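Putative polyketide synthase (Brevibacillus brevis, PDB 6HP2) probably helps to assemble the antibiotic bacillaene as a trans-AT polyketide synthase, of which this chain is the O-methyltransferase domain, bound to S-adenosyl-L-homocysteine. Local coordinates at residues Leu268-Asn271 with Thr272-Ser276; Val254-Tyr257 with Ile258-Pro262. All coordinates share one frame; numbering follows the deposited sequence.

Interaction 1: Leu268-Asn271 with Thr272-Ser276; sequences LYIN and TVNQS
Y269 and T272 meet in a CH-pi contact: CB of T272 stands 3.9 Å from the centroid of the Y269 ring, only 9° off the ring normal. The CG2 methyl of T272 adds a contact, 3.6 Å from CZ of Y269. With its CG anti to the backbone N (chi1 -158°), Y269 sends its ring along the helix toward T272 and V273. V273 adds an apolar contact, its CG2 lying 3.8 Å from CD2 of Y269 and approaching the ring obliquely. All of this runs along helix 263-281, the connection between strands 233-240 and 284-293 of the Rossmann-type methyltransferase sheet; M59, S60 and L64 of helix 59-64 and V254 of helix 254-258 also touch Y269, while L249 of helix 242-249 lies against T272. Three successive i to i+4 backbone bonds carry the helix through here: V273 N to Y269 O, N274 N to I270 O and Q275 N to N271 O. N274 and Q275 pack against the preceding turn. Q275, extended beyond CG, runs back along the helix; its CG, beside its own backbone N (chi1 -69°), lies 3.1 Å from N271 O. Its OE1 is hydrogen-bonded to the hydroxyl of Y201. ND2 of N274 lies 4.0 Å from CG1 of I270.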
loop_
_atom_site.group_PDB
_atom_site.type_symbol
_atom_site.label_atom_id
_atom_site.label_comp_id
_atom_site.label_asym_id
_atom_site.label_seq_id
_atom_site.Cartn_x
_atom_site.Cartn_y
_atom_site.Cartn_z
ATOM N N LEU A 268 8.943 -13.405 11.314
ATOM C CA LEU A 268 8.536 -12.239 10.546
ATOM C C LEU A 268 7.837 -12.605 9.237
ATOM O O LEU A 268 6.999 -11.831 8.752
ATOM C CB LEU A 268 9.744 -11.351 10.249
ATOM C CG LEU A 268 10.905 -11.892 9.415
ATOM C CD1 LEU A 268 10.569 -11.923 7.965
ATOM C CD2 LEU A 268 12.201 -11.058 9.650
ATOM N N TYR A 269 8.150 -13.767 8.657
ATOM C CA TYR A 269 7.550 -14.168 7.389
ATOM C C TYR A 269 6.237 -14.927 7.557
ATOM O O TYR A 269 5.506 -15.134 6.563
ATOM C CB TYR A 269 8.524 -15.039 6.576
ATOM C CG TYR A 269 8.210 -15.051 5.098
ATOM C CD1 TYR A 269 8.540 -13.987 4.295
ATOM C CD2 TYR A 269 7.573 -16.112 4.526
ATOM C CE1 TYR A 269 8.206 -13.972 2.942
ATOM C CE2 TYR A 269 7.238 -16.117 3.202
ATOM C CZ TYR A 269 7.602 -15.034 2.399
ATOM O OH TYR A 269 7.296 -15.011 1.064
ATOM N N ILE A 270 5.886 -15.295 8.785
ATOM C CA ILE A 270 4.719 -16.139 8.978
ATOM C C ILE A 270 3.460 -15.384 8.581
ATOM O O ILE A 270 2.481 -15.998 8.144
ATOM C CB ILE A 270 4.642 -16.638 10.434
ATOM C CG1 ILE A 270 3.548 -17.699 10.585
ATOM C CG2 ILE A 270 4.346 -15.474 11.381
ATOM C CD1 ILE A 270 3.758 -18.935 9.740
ATOM N N ASN A 271 3.452 -14.050 8.746
ATOM C CA ASN A 271 2.300 -13.251 8.359
ATOM C C ASN A 271 2.092 -13.310 6.850
ATOM O O ASN A 271 0.946 -13.269 6.362
ATOM C CB ASN A 271 2.488 -11.804 8.805
ATOM C CG ASN A 271 2.498 -11.659 10.300
ATOM O OD1 ASN A 271 2.487 -12.650 11.028
ATOM N ND2 ASN A 271 2.524 -10.417 10.776
ATOM N N THR A 272 3.203 -13.297 6.087
ATOM C CA THR A 272 3.100 -13.414 4.633
ATOM C C THR A 272 2.531 -14.765 4.256
ATOM O O THR A 272 1.662 -14.868 3.394
ATOM C CB THR A 272 4.473 -13.215 3.991
ATOM O OG1 THR A 272 4.939 -11.912 4.307
ATOM C CG2 THR A 272 4.385 -13.404 2.494
ATOM N N VAL A 273 2.966 -15.821 4.939
ATOM C CA VAL A 273 2.379 -17.139 4.691
ATOM C C VAL A 273 0.873 -17.118 4.970
ATOM O O VAL A 273 0.061 -17.615 4.180
ATOM C CB VAL A 273 3.096 -18.216 5.531
ATOM C CG1 VAL A 273 2.362 -19.552 5.407
ATOM C CG2 VAL A 273 4.530 -18.338 5.093
ATOM N N ASN A 274 0.485 -16.550 6.102
ATOM C CA ASN A 274 -0.926 -16.517 6.474
ATOM C C ASN A 274 -1.748 -15.717 5.486
ATOM O O ASN A 274 -2.858 -16.101 5.133
ATOM C CB ASN A 274 -1.075 -15.920 7.870
ATOM C CG ASN A 274 -0.584 -16.896 8.942
ATOM O OD1 ASN A 274 -0.579 -18.103 8.691
ATOM N ND2 ASN A 274 -0.172 -16.393 10.103
ATOM N N GLN A 275 -1.222 -14.607 5.020
ATOM C CA GLN A 275 -1.934 -13.831 4.026
ATOM C C GLN A 275 -2.076 -14.600 2.733
ATOM O O GLN A 275 -3.114 -14.504 2.056
ATOM C CB GLN A 275 -1.202 -12.484 3.790
ATOM C CG GLN A 275 -1.302 -11.569 4.978
ATOM C CD GLN A 275 -0.315 -10.399 4.868
ATOM O OE1 GLN A 275 -0.020 -9.928 3.765
ATOM N NE2 GLN A 275 0.226 -9.970 5.991
ATOM N N SER A 276 -1.025 -15.340 2.347
ATOM C CA SER A 276 -1.086 -16.179 1.136
ATOM C C SER A 276 -2.215 -17.210 1.212
ATOM O O SER A 276 -2.973 -17.421 0.251
ATOM C CB SER A 276 0.258 -16.916 0.952
ATOM O OG SER A 276 0.210 -17.831 -0.119
#

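Interaction 2: Val254-Tyr257 with Ile258-Pro262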
loop_
_atom_site.group_PDB
_atom_site.type_symbol
_atom_site.label_atom_id
_atom_site.label_comp_id
_atom_site.label_asym_id
_atom_site.label_seq_id
_atom_site.Cartn_x
_atom_site.Cartn_y
_atom_site.Cartn_z
ATOM N N VAL A 254 6.994 -23.625 1.222
ATOM C CA VAL A 254 7.382 -22.547 2.114
ATOM C C VAL A 254 7.309 -22.999 3.567
ATOM O O VAL A 254 8.215 -22.722 4.356
ATOM C CB VAL A 254 6.529 -21.285 1.831
ATOM C CG1 VAL A 254 5.071 -21.530 2.165
ATOM C CG2 VAL A 254 7.069 -20.124 2.621
ATOM N N GLU A 255 6.274 -23.750 3.934
ATOM C CA GLU A 255 6.098 -24.101 5.335
ATOM C C GLU A 255 7.253 -24.967 5.821
ATOM O O GLU A 255 7.774 -24.752 6.921
ATOM C CB GLU A 255 4.765 -24.817 5.532
ATOM C CG GLU A 255 3.566 -23.986 5.108
ATOM C CD GLU A 255 2.284 -24.408 5.794
ATOM O OE1 GLU A 255 1.874 -25.577 5.632
ATOM O OE2 GLU A 255 1.695 -23.569 6.509
ATOM N N GLN A 256 7.684 -25.932 4.999
ATOM C CA GLN A 256 8.894 -26.690 5.292
ATOM C C GLN A 256 10.119 -25.787 5.299
ATOM O O GLN A 256 10.965 -25.864 6.206
ATOM C CB GLN A 256 9.072 -27.807 4.260
ATOM C CG GLN A 256 8.219 -29.035 4.507
ATOM C CD GLN A 256 8.740 -29.871 5.664
ATOM O OE1 GLN A 256 9.877 -30.347 5.640
ATOM N NE2 GLN A 256 7.912 -30.048 6.685
ATOM N N TYR A 257 10.236 -24.928 4.286
ATOM C CA TYR A 257 11.432 -24.113 4.133
ATOM C C TYR A 257 11.683 -23.271 5.376
ATOM O O TYR A 257 12.784 -23.288 5.930
ATOM C CB TYR A 257 11.314 -23.214 2.893
ATOM C CG TYR A 257 12.459 -22.216 2.762
ATOM C CD1 TYR A 257 13.733 -22.642 2.505
ATOM C CD2 TYR A 257 12.232 -20.837 2.869
ATOM C CE1 TYR A 257 14.790 -21.747 2.397
ATOM C CE2 TYR A 257 13.258 -19.933 2.741
ATOM C CZ TYR A 257 14.560 -20.405 2.522
ATOM O OH TYR A 257 15.624 -19.530 2.401
ATOM N N ILE A 258 10.667 -22.545 5.848
ATOM C CA ILE A 258 10.904 -21.603 6.928
ATOM C C ILE A 258 11.155 -22.312 8.254
ATOM O O ILE A 258 11.720 -21.704 9.167
ATOM C CB ILE A 258 9.749 -20.591 7.061
ATOM C CG1 ILE A 258 8.462 -21.287 7.438
ATOM C CG2 ILE A 258 9.571 -19.777 5.734
ATOM C CD1 ILE A 258 7.381 -20.317 7.879
ATOM N N LYS A 259 10.775 -23.585 8.385
ATOM C CA LYS A 259 11.117 -24.336 9.595
ATOM C C LYS A 259 12.601 -24.673 9.685
ATOM O O LYS A 259 13.059 -25.191 10.729
ATOM C CB LYS A 259 10.318 -25.639 9.664
ATOM C CG LYS A 259 8.838 -25.455 9.914
ATOM C CD LYS A 259 8.321 -26.631 10.760
ATOM C CE LYS A 259 6.950 -27.089 10.300
ATOM N NZ LYS A 259 7.026 -27.756 8.971
ATOM N N HIS A 260 13.344 -24.478 8.594
ATOM C CA HIS A 260 14.793 -24.630 8.593
ATOM C C HIS A 260 15.516 -23.292 8.659
ATOM O O HIS A 260 16.696 -23.215 8.313
ATOM C CB HIS A 260 15.230 -25.396 7.352
ATOM C CG HIS A 260 14.798 -26.825 7.350
ATOM N ND1 HIS A 260 13.538 -27.222 6.951
ATOM C CD2 HIS A 260 15.456 -27.956 7.711
ATOM C CE1 HIS A 260 13.446 -28.539 7.054
ATOM N NE2 HIS A 260 14.595 -29.007 7.511
ATOM N N LEU A 261 14.821 -22.239 9.082
ATOM C CA LEU A 261 15.364 -20.902 9.269
ATOM C C LEU A 261 15.296 -20.541 10.746
ATOM O O LEU A 261 14.455 -21.077 11.486
ATOM C CB LEU A 261 14.585 -19.845 8.467
ATOM C CG LEU A 261 14.493 -20.100 6.977
ATOM C CD1 LEU A 261 13.686 -18.985 6.304
ATOM C CD2 LEU A 261 15.889 -20.225 6.386
ATOM N N PRO A 262 16.161 -19.639 11.207
ATOM C CA PRO A 262 16.126 -19.247 12.619
ATOM C C PRO A 262 14.729 -18.789 13.000
ATOM O O PRO A 262 14.010 -18.159 12.197
ATOM C CB PRO A 262 17.158 -18.105 12.703
ATOM C CG PRO A 262 18.111 -18.380 11.576
ATOM C CD PRO A 262 17.299 -19.031 10.478
#
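V254 and I258 run alongside each other in one direction, one helical turn apart, with the CG2 methyls 4.0 Å apart. They form the close-packed part of the contact, where the backbone bond from I258 N to V254 O (2.9 Å) is nearly straight at 167°. Y257 joins this part from one flank: its CG is anti to the backbone N (chi1 173°), and its side chain stands roughly perpendicular to that of I258, CD2 being 4.1 Å from CG2 of I258. CG of L261 lies over one face of the Y257 ring, and CD1 of L261 is 3.7 Å from CE2 of Y257. Outside the segments, R61 makes a cation-pi contact with Y257, and S60 of helix 59-64 touches V254 and Y257.

The solvent side is looser and polar. Here helix 254-258 ends in a type I beta turn, I258 to L261, that leads on to helix 263-281. The imidazole of H260 turns back over the helix end and donates its ND1 N-H to Q256 O at 3.0 Å; the oxygen lies in the ring plane, but the donor sits 38° out of the carbonyl plane. Q256 O also receives a weak bond from K259 N, and Y257 O takes H260 N at 3.0 Å. The last carbonyls of the helix thus find donors in the turn, one of them a side chain, and the ND1 bond implies that H260 carries a proton on that nitrogen.

Interaction 1 lies on helix 263-281; interaction 2 spans the preceding helix 254-258 and the turn after it. They meet through V254, whose CG2 packs on CG2 of V273 and on CE2 of Y269. Interaction 1 is more buried and nearer the centre of the chain, and the side chain of Q275 is about 9 Å from the bound S-adenosyl-L-homocysteine; interaction 2 is a surface contact away from the annotated sites. In both a carbon lies over a tyrosine face, as a CH-pi contact in 1 and with apolar packing in 2. Mid-helix, 268-276 keeps regular backbone bonds, whereas at 254-262 the helix stops and donors come from the turn's backbone N-H groups and one histidine ring.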